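Local coordinates for methyl-accepting chemotaxis protein (Vibrio parahaemolyticus, PDB 4EXO) that probably senses small ligands in the periplasm through its Cache (PAS-like) domain, which holds pyruvate here, and passes the signal on to the chemotaxis machinery, at residues K16-Y21 and T140-D145; T27-L32 and K46-A51; D34-G39 and Q132-V137; F54-Y59 and K115-A120; N90-I95 and G107-S112. All blocks are in the same frame, centred on the assembly; numbering follows the deposited sequence.

Contact 1: K16-Y21 and T140-D145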
# COMPACT_ATOMS: atom_id res chain seq x y z
N LYS A 16 4.74 -12.06 2.63
CA LYS A 16 4.78 -11.48 1.28
C LYS A 16 3.96 -10.18 1.22
O LYS A 16 4.38 -9.18 0.62
CB LYS A 16 4.25 -12.51 0.27
CG LYS A 16 4.54 -12.16 -1.18
CD LYS A 16 4.34 -13.42 -2.08
CE LYS A 16 4.78 -13.19 -3.53
NZ LYS A 16 3.94 -12.16 -4.24
N GLU A 17 2.78 -10.20 1.83
CA GLU A 17 1.91 -9.01 1.90
C GLU A 17 2.64 -7.86 2.63
O GLU A 17 2.62 -6.71 2.18
CB GLU A 17 0.61 -9.34 2.67
CG GLU A 17 -0.37 -10.24 1.90
CD GLU A 17 -1.41 -10.96 2.79
OE1 GLU A 17 -1.79 -10.42 3.84
OE2 GLU A 17 -1.86 -12.08 2.42
N LEU A 18 3.26 -8.18 3.76
CA LEU A 18 3.96 -7.16 4.54
C LEU A 18 5.05 -6.47 3.71
O LEU A 18 5.23 -5.27 3.78
CB LEU A 18 4.54 -7.78 5.82
CG LEU A 18 3.51 -8.03 6.94
CD1 LEU A 18 4.15 -8.90 7.98
CD2 LEU A 18 3.07 -6.67 7.54
N LYS A 19 5.80 -7.24 2.94
CA LYS A 19 6.84 -6.64 2.08
C LYS A 19 6.24 -5.67 1.04
O LYS A 19 6.81 -4.62 0.76
CB LYS A 19 7.72 -7.72 1.44
CG LYS A 19 8.64 -8.38 2.52
CD LYS A 19 9.64 -9.35 1.94
CE LYS A 19 10.78 -9.63 2.95
NZ LYS A 19 11.96 -8.66 2.91
N ALA A 20 5.09 -6.03 0.48
CA ALA A 20 4.35 -5.17 -0.45
C ALA A 20 3.86 -3.89 0.22
O ALA A 20 4.02 -2.78 -0.31
CB ALA A 20 3.14 -5.93 -1.08
N TYR A 21 3.21 -4.04 1.37
CA TYR A 21 2.72 -2.85 2.09
C TYR A 21 3.86 -1.94 2.45
O TYR A 21 3.73 -0.72 2.34
CB TYR A 21 2.00 -3.28 3.39
CG TYR A 21 0.78 -4.19 3.16
CD1 TYR A 21 -0.04 -4.01 2.05
CD2 TYR A 21 0.46 -5.19 4.07
CE1 TYR A 21 -1.17 -4.80 1.84
CE2 TYR A 21 -0.67 -6.00 3.88
CZ TYR A 21 -1.47 -5.79 2.77
OH TYR A 21 -2.56 -6.59 2.55
N THR A 140 5.41 -1.98 10.04
CA THR A 140 3.98 -2.22 10.08
C THR A 140 3.83 -3.68 10.53
O THR A 140 4.81 -4.29 11.01
CB THR A 140 3.29 -1.95 8.69
OG1 THR A 140 1.87 -2.18 8.83
CG2 THR A 140 3.82 -2.88 7.60
N GLY A 141 2.64 -4.25 10.43
CA GLY A 141 2.45 -5.62 10.93
C GLY A 141 1.09 -6.17 10.61
O GLY A 141 0.20 -5.42 10.17
N ILE A 142 0.94 -7.48 10.77
CA ILE A 142 -0.37 -8.15 10.65
C ILE A 142 -0.66 -8.87 11.98
O ILE A 142 0.27 -9.41 12.60
CB ILE A 142 -0.36 -9.14 9.46
CG1 ILE A 142 -0.16 -8.36 8.16
CG2 ILE A 142 -1.63 -9.97 9.40
CD1 ILE A 142 -0.12 -9.23 6.93
N TYR A 143 -1.91 -8.88 12.41
CA TYR A 143 -2.23 -9.54 13.69
C TYR A 143 -2.50 -11.03 13.46
O TYR A 143 -3.11 -11.41 12.48
CB TYR A 143 -3.39 -8.82 14.41
CG TYR A 143 -2.91 -7.45 14.90
CD1 TYR A 143 -2.40 -7.29 16.20
CD2 TYR A 143 -2.90 -6.34 14.05
CE1 TYR A 143 -1.93 -6.07 16.65
CE2 TYR A 143 -2.42 -5.11 14.49
CZ TYR A 143 -1.95 -4.97 15.78
OH TYR A 143 -1.48 -3.75 16.22
N ILE A 144 -1.99 -11.88 14.33
CA ILE A 144 -2.06 -13.31 14.05
C ILE A 144 -3.01 -14.06 14.99
O ILE A 144 -3.10 -15.30 14.93
CB ILE A 144 -0.67 -13.99 14.01
CG1 ILE A 144 0.15 -13.65 15.25
CG2 ILE A 144 0.12 -13.55 12.76
CD1 ILE A 144 1.53 -14.26 15.18
N ASP A 145 -3.72 -13.32 15.84
CA ASP A 145 -4.69 -13.94 16.77
C ASP A 145 -5.68 -14.92 16.11
O ASP A 145 -6.11 -15.87 16.78
CB ASP A 145 -5.38 -12.93 17.72
CG ASP A 145 -5.86 -11.64 17.03
OD1 ASP A 145 -5.46 -11.30 15.89
OD2 ASP A 145 -6.66 -10.93 17.68
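Leu18 and Ile142 meet where the long N-terminal helix 2-28 packs on the last strand, 136-143, of the antiparallel sheet in this single Cache, PAS-like domain. Helix and strand run roughly antiparallel, at 148° between their short segment axes, and Leu18 lies opposite Gly141. Leu18 carries the contact: its CG is anti to the carbonyl carbon (chi1 -77°), and the branch beyond it turns CD2 onto the strand. That methyl touches the residues before and after the glycine, with Thr140 CG2 at 3.9 Å and Ile142 CG1 at 3.7 Å from Leu18 CD2. The Ile142 side chain, modelled in two conformers, crosses that of Leu18 obliquely in the one described here, and its CD1 then comes 3.8 Å from Leu18 CG.

In the same conformer Tyr21 and Glu17 border Ile142 CD1. This methyl lies loosely at the edge of the Tyr21 ring, near its plane; Glu17 O lies over one face toward the rim, and the ring stacks with Phe54. Tyr21 also packs on Ala20 of the second subunit. The Glu17 chain crosses Ile142 at about a right angle, with OE1 near Ile142 CD1, and its carboxylate forms a salt bridge with Arg14. No hydrogen bond joins the two segments. Thr140 turns CG2 to the helix while its OG1, anti to the backbone N, bonds to Tyr59 O. At the centre of the contact no side chain intervenes, and Leu18 CD2 rests 3.6 Å from Gly141 CA.

Contact 2: T27-L32 and K46-A51; sequences TAIKPL and KEILKA
The backbones come closest at Ile29 and Ile48, whose CA atoms are 7.4 Å apart, where the break between helices 2-28 and 30-34 faces helix 42-51. The contact is wholly apolar. Leu32 and Ile48 reach toward each other tip to tip, with Leu32 CD1 3.7 Å from Ile48 CD1. Ile29 meets Leu49 differently: the two side chains cross at about a right angle, and Ile29 CG2 sits over the branch point of the leucine, 3.7 Å from Leu49 CG and close to both of its methyls. Ile29 holds CG1 between its backbone N and carbonyl carbon (chi1 64°), which puts CG2 anti to the carbonyl carbon and facing helix 42-51. Ile48 CG2 closes the row, lying 4.3 Å from Ile29 CG2 and equally far from Ala28 CB.

Around this core, Ile29 also packs on Trp134, and Leu49 on Leu138 of the sheet. The other flank meets the second subunit, where Ile48 touches Ile48 of that chain and Ala28 touches its Met52. Helix 42-51 thus folds back against the end of the N-terminal helix, consistent with the four-helix bundle reported for this receptor domain, to which two helices of each subunit probably contribute.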
# COMPACT_ATOMS: atom_id res chain seq x y z
N THR A 27 7.70 3.94 -0.98
CA THR A 27 7.61 4.63 -2.27
C THR A 27 6.67 5.85 -2.20
O THR A 27 6.93 6.84 -2.87
CB THR A 27 7.24 3.67 -3.42
OG1 THR A 27 6.02 2.99 -3.11
CG2 THR A 27 8.35 2.62 -3.61
N ALA A 28 5.63 5.81 -1.37
CA ALA A 28 4.76 6.97 -1.20
C ALA A 28 5.52 8.22 -0.74
O ALA A 28 5.15 9.34 -1.14
CB ALA A 28 3.58 6.68 -0.24
N ILE A 29 6.56 8.03 0.09
CA ILE A 29 7.34 9.16 0.61
C ILE A 29 8.64 9.36 -0.16
O ILE A 29 9.44 10.22 0.18
CB ILE A 29 7.62 9.01 2.14
CG1 ILE A 29 8.50 7.78 2.40
CG2 ILE A 29 6.26 8.94 2.90
CD1 ILE A 29 9.38 7.84 3.64
N LYS A 30 8.87 8.58 -1.21
CA LYS A 30 10.14 8.67 -1.93
C LYS A 30 10.48 10.08 -2.49
O LYS A 30 11.62 10.53 -2.37
CB LYS A 30 10.22 7.58 -3.01
CG LYS A 30 11.58 7.48 -3.65
CD LYS A 30 11.78 6.13 -4.34
CE LYS A 30 13.23 6.01 -4.85
NZ LYS A 30 13.48 6.97 -5.94
N PRO A 31 9.50 10.78 -3.10
CA PRO A 31 9.78 12.14 -3.62
C PRO A 31 10.30 13.04 -2.50
O PRO A 31 11.31 13.74 -2.67
CB PRO A 31 8.41 12.64 -4.06
CG PRO A 31 7.67 11.37 -4.43
CD PRO A 31 8.11 10.36 -3.41
N LEU A 32 9.66 12.96 -1.33
CA LEU A 32 10.09 13.72 -0.15
C LEU A 32 11.45 13.29 0.41
O LEU A 32 12.31 14.14 0.70
CB LEU A 32 9.02 13.63 0.94
CG LEU A 32 7.69 14.33 0.71
CD1 LEU A 32 6.64 13.81 1.72
CD2 LEU A 32 7.80 15.85 0.81
N LYS A 46 5.84 12.17 7.57
CA LYS A 46 5.02 11.69 8.69
C LYS A 46 3.54 11.80 8.45
O LYS A 46 2.82 10.85 8.75
CB LYS A 46 5.32 12.42 10.02
CG LYS A 46 6.66 12.13 10.63
CD LYS A 46 6.84 13.02 11.89
CE LYS A 46 5.68 12.80 12.89
NZ LYS A 46 5.86 13.58 14.16
N GLU A 47 3.08 12.91 7.89
CA GLU A 47 1.65 13.10 7.66
C GLU A 47 1.03 12.12 6.66
O GLU A 47 -0.14 11.69 6.81
CB GLU A 47 1.39 14.57 7.30
CG GLU A 47 1.71 15.46 8.49
CD GLU A 47 1.64 16.93 8.17
OE1 GLU A 47 1.05 17.28 7.12
OE2 GLU A 47 2.18 17.72 8.98
N ILE A 48 1.81 11.74 5.65
CA ILE A 48 1.40 10.72 4.70
C ILE A 48 1.40 9.33 5.36
O ILE A 48 0.42 8.58 5.26
CB ILE A 48 2.34 10.70 3.46
CG1 ILE A 48 2.19 12.02 2.66
CG2 ILE A 48 2.01 9.48 2.60
CD1 ILE A 48 3.31 12.26 1.70
N LEU A 49 2.48 8.98 6.04
CA LEU A 49 2.57 7.59 6.54
C LEU A 49 1.56 7.33 7.66
O LEU A 49 1.02 6.24 7.78
CB LEU A 49 3.97 7.27 7.03
CG LEU A 49 5.08 7.16 5.95
CD1 LEU A 49 6.44 7.35 6.61
CD2 LEU A 49 4.97 5.81 5.26
N LYS A 50 1.30 8.35 8.49
CA LYS A 50 0.31 8.19 9.55
C LYS A 50 -1.14 8.10 9.07
O LYS A 50 -1.99 7.56 9.77
CB LYS A 50 0.44 9.34 10.55
CG LYS A 50 1.67 9.16 11.46
CD LYS A 50 1.94 10.43 12.29
CE LYS A 50 0.84 10.74 13.26
NZ LYS A 50 1.28 11.94 14.06
N ALA A 51 -1.41 8.60 7.87
CA ALA A 51 -2.77 8.44 7.29
C ALA A 51 -3.02 7.08 6.62
O ALA A 51 -4.18 6.62 6.51
CB ALA A 51 -3.02 9.57 6.30

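Contact 3: D34-G39 and Q132-V137; sequences DSDVNG and QKWDWV
Trp134 points its indole N-H at the carboxylate of Asp36, and the two flat groups stand almost perpendicular, their planes 85° apart. The bond from Trp134 NE1 to Asp36 OD2 is 2.9 Å long and nearly straight, at 172°. It lies in the plane of the indole but reaches the oxygen from above the carboxylate plane. The same Asp36 OD2 accepts a second bond, from Gly39 N at 2.8 Å, on its syn side and close to the carboxylate plane; this closes an Asx motif within the loop. With CG anti to the backbone N (chi1 -179°), the Asp36 carboxylate reaches out to the indole; its OD1 bonds to Asn41 N and Ser40 OG, which leaves both oxygens gripped.

Lys133 runs out beside this pair, its chain bent at chi3. Tyr33 receives its ammonium group twice, by a hydrogen bond to Tyr33 O and a cation-pi contact with the ring. A water bridges Lys133 NZ, at 2.8 Å, to Asp34 OD1, at 2.9 Å, while Asp34 OD2 pairs with Lys30. The contact thus ties the loop between helices 30-34 and 42-51 to the turn between strands 120-131 and 136-143, which carries a G1 beta bulge at Asp135 and Trp136.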
# COMPACT_ATOMS: atom_id res chain seq x y z
N ASP A 34 13.90 11.59 -1.11
CA ASP A 34 14.96 11.85 -2.07
C ASP A 34 15.36 13.34 -2.12
O ASP A 34 16.55 13.64 -2.22
CB ASP A 34 14.59 11.33 -3.47
CG ASP A 34 14.65 9.80 -3.56
OD1 ASP A 34 15.15 9.13 -2.64
OD2 ASP A 34 14.19 9.25 -4.57
N SER A 35 14.38 14.25 -2.04
CA SER A 35 14.62 15.69 -2.09
C SER A 35 14.87 16.38 -0.74
O SER A 35 14.97 17.61 -0.68
CB SER A 35 13.45 16.40 -2.79
OG SER A 35 12.28 16.38 -1.98
N ASP A 36 14.94 15.59 0.33
CA ASP A 36 15.07 16.14 1.66
C ASP A 36 16.41 16.88 1.83
O ASP A 36 17.45 16.43 1.33
CB ASP A 36 14.99 15.02 2.69
CG ASP A 36 15.10 15.53 4.10
OD1 ASP A 36 14.16 16.23 4.54
OD2 ASP A 36 16.12 15.24 4.77
N VAL A 37 16.37 18.00 2.56
CA VAL A 37 17.60 18.70 2.96
C VAL A 37 17.58 18.81 4.49
O VAL A 37 16.79 19.57 5.05
CB VAL A 37 17.73 20.12 2.32
CG1 VAL A 37 18.96 20.87 2.87
CG2 VAL A 37 17.80 20.01 0.79
N ASN A 38 18.43 18.02 5.14
CA ASN A 38 18.57 18.03 6.60
C ASN A 38 17.24 17.96 7.36
O ASN A 38 17.01 18.71 8.32
CB ASN A 38 19.39 19.25 7.06
CG ASN A 38 20.13 18.99 8.36
OD1 ASN A 38 20.79 17.94 8.53
ND2 ASN A 38 20.03 19.94 9.31
N GLY A 39 16.37 17.05 6.92
CA GLY A 39 15.16 16.77 7.68
C GLY A 39 13.99 17.66 7.33
O GLY A 39 12.91 17.53 7.94
N GLN A 132 17.97 5.01 6.27
CA GLN A 132 19.13 5.52 7.01
C GLN A 132 19.25 7.05 7.03
O GLN A 132 19.77 7.62 8.00
CB GLN A 132 20.41 4.87 6.48
CG GLN A 132 20.66 5.14 5.01
CD GLN A 132 21.47 6.42 4.76
OE1 GLN A 132 21.99 7.06 5.71
NE2 GLN A 132 21.55 6.82 3.50
N LYS A 133 18.77 7.73 5.98
CA LYS A 133 18.92 9.19 5.86
C LYS A 133 18.25 9.90 7.01
O LYS A 133 18.78 10.89 7.52
CB LYS A 133 18.30 9.69 4.55
CG LYS A 133 18.53 11.19 4.31
CD LYS A 133 17.87 11.68 2.99
CE LYS A 133 18.34 10.92 1.78
NZ LYS A 133 17.80 11.63 0.55
N TRP A 134 17.11 9.37 7.44
CA TRP A 134 16.37 9.89 8.59
C TRP A 134 16.54 9.12 9.91
O TRP A 134 15.96 9.54 10.93
CB TRP A 134 14.89 9.96 8.21
CG TRP A 134 14.63 11.02 7.20
CD1 TRP A 134 15.49 12.02 6.81
CD2 TRP A 134 13.43 11.21 6.48
NE1 TRP A 134 14.88 12.82 5.86
CE2 TRP A 134 13.61 12.34 5.65
CE3 TRP A 134 12.20 10.54 6.44
CZ2 TRP A 134 12.61 12.82 4.80
CZ3 TRP A 134 11.21 11.01 5.59
CH2 TRP A 134 11.42 12.13 4.78
N ASP A 135 17.35 8.06 9.90
CA ASP A 135 17.47 7.10 10.99
C ASP A 135 16.06 6.65 11.44
O ASP A 135 15.75 6.71 12.63
CB ASP A 135 18.25 7.69 12.19
CG ASP A 135 18.60 6.67 13.24
OD1 ASP A 135 18.94 5.51 12.88
OD2 ASP A 135 18.56 7.01 14.47
N TRP A 136 15.22 6.26 10.48
CA TRP A 136 13.91 5.70 10.82
C TRP A 136 13.91 4.21 10.54
O TRP A 136 14.19 3.78 9.41
CB TRP A 136 12.77 6.34 10.03
CG TRP A 136 12.39 7.73 10.44
CD1 TRP A 136 12.92 8.48 11.46
CD2 TRP A 136 11.37 8.53 9.85
NE1 TRP A 136 12.29 9.71 11.53
CE2 TRP A 136 11.35 9.77 10.53
CE3 TRP A 136 10.47 8.32 8.79
CZ2 TRP A 136 10.43 10.78 10.21
CZ3 TRP A 136 9.58 9.35 8.46
CH2 TRP A 136 9.57 10.55 9.16
N VAL A 137 13.55 3.46 11.57
CA VAL A 137 13.13 2.07 11.44
C VAL A 137 11.61 2.16 11.28
O VAL A 137 10.89 2.39 12.26
CB VAL A 137 13.51 1.26 12.68
CG1 VAL A 137 12.97 -0.19 12.57
CG2 VAL A 137 15.04 1.23 12.86
O HOH W 1 17.60 9.50 -1.22

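Contact 4: F54-Y59 and K115-A120; sequences FESDGY and KPTINA. With PYR (pyruvic acid), chain B.
The Tyr59 ring meets Pro116 CG obliquely, 3.9 Å from Tyr59 CE2, and has the pyruvate oxygen OXT at its edge, in plane. Earlier in the same loop, the Phe54 ring carries Gly58 CA over one face, toward the rim. These residues bracket, in sequence, a type I beta turn, Glu55 to Gly58, which docks on the loop joining strands 108-115 and 120-131 beside the ligand pocket of the Cache domain. Tyr59 OH donates to pyruvate OXT at 2.6 Å and also bonds to Tyr143 OH, which ties this end of the pocket to strand 136-143. Lys124, Tyr63 and His72 also hydrogen-bond to pyruvate.

Asp57 joins the two loops. Its carboxylate lies across the Thr117 side chain at about a right angle and takes two bonds from that residue, each on a syn lone pair. One is from Thr117 N to Asp57 OD1, 2.8 Å; the other comes from the hydroxyl, which can serve the second oxygen because Thr117 OG1 sits between its backbone N and carbonyl carbon (chi1 56°). Lys115 passes alongside, but its ammonium group forms its salt bridge with Asp145. Ser56 CB rests 3.5 Å from Thr117 CG2, and Thr117 OG1 donates to Asp57 OD2 at 2.6 Å.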
# COMPACT_ATOMS: atom_id res chain seq x y z
N PHE A 54 -3.87 -0.32 5.29
CA PHE A 54 -4.30 -1.41 4.41
C PHE A 54 -5.49 -2.22 4.96
O PHE A 54 -6.01 -3.12 4.28
CB PHE A 54 -3.11 -2.33 4.01
CG PHE A 54 -2.34 -2.93 5.19
CD1 PHE A 54 -2.75 -4.14 5.76
CD2 PHE A 54 -1.22 -2.30 5.70
CE1 PHE A 54 -2.02 -4.72 6.86
CE2 PHE A 54 -0.47 -2.89 6.80
CZ PHE A 54 -0.89 -4.09 7.36
N GLU A 55 -5.87 -1.91 6.20
CA GLU A 55 -7.09 -2.36 6.87
C GLU A 55 -7.12 -1.59 8.20
O GLU A 55 -6.18 -0.86 8.53
CB GLU A 55 -7.12 -3.88 7.09
CG GLU A 55 -5.92 -4.41 7.90
CD GLU A 55 -5.98 -5.93 8.11
OE1 GLU A 55 -6.88 -6.40 8.85
OE2 GLU A 55 -5.13 -6.65 7.55
N SER A 56 -8.20 -1.72 8.95
CA SER A 56 -8.31 -0.99 10.21
C SER A 56 -7.12 -1.23 11.15
O SER A 56 -6.64 -0.28 11.83
CB SER A 56 -9.63 -1.33 10.92
OG SER A 56 -10.70 -0.68 10.24
N ASP A 57 -6.59 -2.45 11.12
CA ASP A 57 -5.46 -2.80 12.00
C ASP A 57 -4.10 -2.69 11.29
O ASP A 57 -3.11 -3.16 11.81
CB ASP A 57 -5.63 -4.23 12.49
CG ASP A 57 -6.78 -4.36 13.50
OD1 ASP A 57 -6.89 -3.49 14.38
OD2 ASP A 57 -7.56 -5.33 13.40
N GLY A 58 -4.09 -2.11 10.10
CA GLY A 58 -2.92 -2.15 9.22
C GLY A 58 -2.36 -0.75 9.05
O GLY A 58 -2.86 0.01 8.23
N TYR A 59 -1.30 -0.42 9.81
CA TYR A 59 -0.80 0.96 9.90
C TYR A 59 0.72 0.98 10.10
O TYR A 59 1.33 -0.07 10.37
CB TYR A 59 -1.46 1.67 11.13
CG TYR A 59 -1.08 1.01 12.46
CD1 TYR A 59 0.06 1.41 13.16
CD2 TYR A 59 -1.84 -0.06 12.98
CE1 TYR A 59 0.44 0.80 14.39
CE2 TYR A 59 -1.50 -0.69 14.22
CZ TYR A 59 -0.35 -0.24 14.91
OH TYR A 59 0.01 -0.84 16.09
N LYS A 115 -4.04 -3.83 19.47
CA LYS A 115 -4.68 -4.07 18.19
C LYS A 115 -5.90 -3.12 18.07
O LYS A 115 -6.84 -3.22 18.87
CB LYS A 115 -5.17 -5.53 18.15
CG LYS A 115 -5.91 -5.91 16.87
CD LYS A 115 -6.25 -7.42 16.87
CE LYS A 115 -7.00 -7.81 15.61
NZ LYS A 115 -7.34 -9.28 15.55
N PRO A 116 -5.88 -2.17 17.11
CA PRO A 116 -6.93 -1.14 17.05
C PRO A 116 -8.35 -1.67 17.13
O PRO A 116 -9.16 -1.12 17.90
CB PRO A 116 -6.65 -0.43 15.72
CG PRO A 116 -5.09 -0.46 15.65
CD PRO A 116 -4.75 -1.88 16.18
N THR A 117 -8.67 -2.72 16.38
CA THR A 117 -10.08 -3.12 16.28
C THR A 117 -10.67 -3.73 17.57
O THR A 117 -11.88 -3.95 17.63
CB THR A 117 -10.35 -4.09 15.09
OG1 THR A 117 -9.50 -5.25 15.19
CG2 THR A 117 -10.13 -3.39 13.72
N ILE A 118 -9.83 -4.03 18.57
CA ILE A 118 -10.32 -4.54 19.87
C ILE A 118 -9.79 -3.73 21.05
O ILE A 118 -10.10 -4.03 22.22
CB ILE A 118 -9.99 -6.06 20.11
CG1 ILE A 118 -8.46 -6.30 20.09
CG2 ILE A 118 -10.72 -6.92 19.08
CD1 ILE A 118 -8.02 -7.79 20.48
N ASN A 119 -9.00 -2.70 20.76
CA ASN A 119 -8.38 -1.89 21.80
C ASN A 119 -7.80 -2.73 22.96
O ASN A 119 -8.10 -2.47 24.14
CB ASN A 119 -9.39 -0.82 22.36
CG ASN A 119 -8.70 0.22 23.24
OD1 ASN A 119 -7.49 0.47 23.09
ND2 ASN A 119 -9.45 0.82 24.16
N ALA A 120 -6.99 -3.74 22.62
CA ALA A 120 -6.38 -4.61 23.63
C ALA A 120 -5.16 -5.26 22.99
O ALA A 120 -5.05 -5.27 21.78
CB ALA A 120 -7.41 -5.72 24.06
C PYR B . 3.50 -1.07 16.88
O PYR B . 3.33 -2.34 16.58
OXT PYR B . 2.48 -0.24 16.73
CA PYR B . 4.73 -0.59 17.38
O3 PYR B . 4.80 0.66 17.65
CB PYR B . 5.95 -1.46 17.64

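Contact 5: N90-I95 and G107-S112. With PYR (pyruvic acid), chain B.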
# COMPACT_ATOMS: atom_id res chain seq x y z
N ASN A 90 4.94 -10.91 27.03
CA ASN A 90 5.75 -12.14 27.03
C ASN A 90 7.24 -11.87 27.21
O ASN A 90 8.07 -12.77 27.05
CB ASN A 90 5.51 -12.98 25.77
CG ASN A 90 4.07 -13.39 25.64
OD1 ASN A 90 3.45 -13.80 26.63
ND2 ASN A 90 3.49 -13.21 24.44
N GLY A 91 7.56 -10.63 27.50
CA GLY A 91 8.94 -10.20 27.74
C GLY A 91 9.75 -10.01 26.46
O GLY A 91 10.99 -10.02 26.51
N VAL A 92 9.07 -9.85 25.32
CA VAL A 92 9.78 -9.56 24.05
C VAL A 92 10.19 -8.07 24.05
O VAL A 92 9.33 -7.21 24.25
CB VAL A 92 8.94 -9.86 22.78
CG1 VAL A 92 9.72 -9.35 21.46
CG2 VAL A 92 8.64 -11.34 22.64
N ALA A 93 11.49 -7.78 23.86
CA ALA A 93 11.94 -6.40 23.75
C ALA A 93 11.60 -5.93 22.34
O ALA A 93 12.36 -6.12 21.37
CB ALA A 93 13.45 -6.25 24.05
N VAL A 94 10.41 -5.35 22.22
CA VAL A 94 9.82 -5.09 20.91
C VAL A 94 10.62 -4.08 20.06
O VAL A 94 10.89 -4.35 18.88
CB VAL A 94 8.32 -4.58 21.07
CG1 VAL A 94 7.69 -4.25 19.67
CG2 VAL A 94 7.49 -5.63 21.82
N ILE A 95 10.94 -2.93 20.64
CA ILE A 95 11.57 -1.83 19.88
C ILE A 95 13.01 -2.22 19.52
O ILE A 95 13.46 -2.05 18.36
CB ILE A 95 11.46 -0.45 20.62
CG1 ILE A 95 10.07 0.18 20.40
CG2 ILE A 95 12.35 0.61 19.97
CD1 ILE A 95 8.93 -0.64 20.74
N GLY A 107 14.05 -8.39 9.02
CA GLY A 107 13.01 -7.36 9.14
C GLY A 107 11.83 -7.78 10.00
O GLY A 107 11.04 -6.92 10.42
N PHE A 108 11.70 -9.08 10.29
CA PHE A 108 10.49 -9.62 10.93
C PHE A 108 10.70 -9.82 12.42
O PHE A 108 11.81 -10.17 12.88
CB PHE A 108 10.03 -10.95 10.30
CG PHE A 108 9.49 -10.80 8.89
CD1 PHE A 108 8.19 -10.33 8.67
CD2 PHE A 108 10.29 -11.09 7.80
CE1 PHE A 108 7.71 -10.17 7.37
CE2 PHE A 108 9.84 -10.93 6.51
CZ PHE A 108 8.55 -10.47 6.29
N LEU A 109 9.62 -9.61 13.19
CA LEU A 109 9.65 -9.88 14.62
C LEU A 109 8.24 -10.23 15.09
O LEU A 109 7.29 -9.51 14.76
CB LEU A 109 10.12 -8.65 15.41
CG LEU A 109 10.35 -8.89 16.91
CD1 LEU A 109 11.63 -9.79 17.19
CD2 LEU A 109 10.42 -7.55 17.71
N TYR A 110 8.11 -11.33 15.87
CA TYR A 110 6.81 -11.65 16.51
C TYR A 110 6.77 -10.95 17.88
O TYR A 110 7.75 -10.99 18.64
CB TYR A 110 6.65 -13.16 16.73
CG TYR A 110 6.38 -13.98 15.51
CD1 TYR A 110 5.06 -14.15 15.06
CD2 TYR A 110 7.42 -14.59 14.79
CE1 TYR A 110 4.78 -14.92 13.92
CE2 TYR A 110 7.15 -15.36 13.66
CZ TYR A 110 5.82 -15.52 13.24
OH TYR A 110 5.51 -16.27 12.14
N PHE A 111 5.63 -10.32 18.22
CA PHE A 111 5.45 -9.67 19.51
C PHE A 111 3.96 -9.38 19.64
O PHE A 111 3.22 -9.55 18.69
CB PHE A 111 6.24 -8.35 19.62
CG PHE A 111 5.92 -7.32 18.54
CD1 PHE A 111 5.01 -6.27 18.81
CD2 PHE A 111 6.56 -7.36 17.28
CE1 PHE A 111 4.74 -5.27 17.82
CE2 PHE A 111 6.29 -6.40 16.29
CZ PHE A 111 5.36 -5.35 16.55
N SER A 112 3.53 -8.96 20.84
CA SER A 112 2.15 -8.53 21.07
C SER A 112 2.13 -7.02 21.21
O SER A 112 3.08 -6.42 21.71
CB SER A 112 1.58 -9.16 22.34
OG SER A 112 1.35 -10.54 22.11
C PYR B . 3.50 -1.07 16.88
O PYR B . 3.33 -2.34 16.58
OXT PYR B . 2.48 -0.24 16.73
CA PYR B . 4.73 -0.59 17.38
O3 PYR B . 4.80 0.66 17.65
CB PYR B . 5.95 -1.46 17.64
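One wall of the pyruvate pocket is built where Val94, in the first turn of helix 94-104, lies over Phe111 of the edge strand 108-115. The valine methyl CG1 stands above one face of the ring in a CH-pi contact, 3.6 Å from the Phe111 centroid and 17° off the ring normal. It is offset toward the rim, with Phe111 CD1 at 3.5 Å from Val94 CG1. Val94 CG1 is anti to the backbone N (chi1 179°), while its sister methyl CG2 leans on Phe111 CB at 3.7 Å.

Pyruvate touches both residues. Its carboxylate oxygen O lies in the ring plane at the edge of Phe111, 3.5 Å from CE1, and its methyl CB is 3.9 Å from Val94 CG1. Val92, just before the helix, crosses the phenylalanine at about a right angle, its CG1 3.8 Å from Tyr110 O. Two residues earlier in the strand than Phe111, Leu109 CD2 packs on the backbone, 3.4 Å from Val94 O. Asp88 joins the two segments from outside, accepting from Asn90 N and Val92 N with one oxygen and from Ser112 N with the other.

No hydrogen bond passes directly between the segments, and the pair offers the ligand an apolar methyl and an aromatic edge. The C-H edge of the ring, slightly positive, probably suits the carboxylate oxygen, while the hydrogen bonds to pyruvate come from Lys124, Tyr59, Tyr63 and His72.

Overall arrangement
All five contacts lie in one Cache domain. Contact 1 joins the N-terminal helix 2-28 to the last strand, 136-143, near the chain's two ends, and the other four fall between its segments in sequence. Contacts 2 and 3 sit together, centres 12 Å apart, and touch through Lys46 with Trp136. Contacts 4 and 5, about 17 Å apart between centres, both reach pyruvate and both involve strand 108-115, contact 5 its first part and contact 4 its end. Contact 1 touches both. Contacts 1, 2 and 4 also meet the second subunit; contact 4 both holds pyruvate and meets that subunit, which would be consistent with ligand binding being felt at the dimer interface.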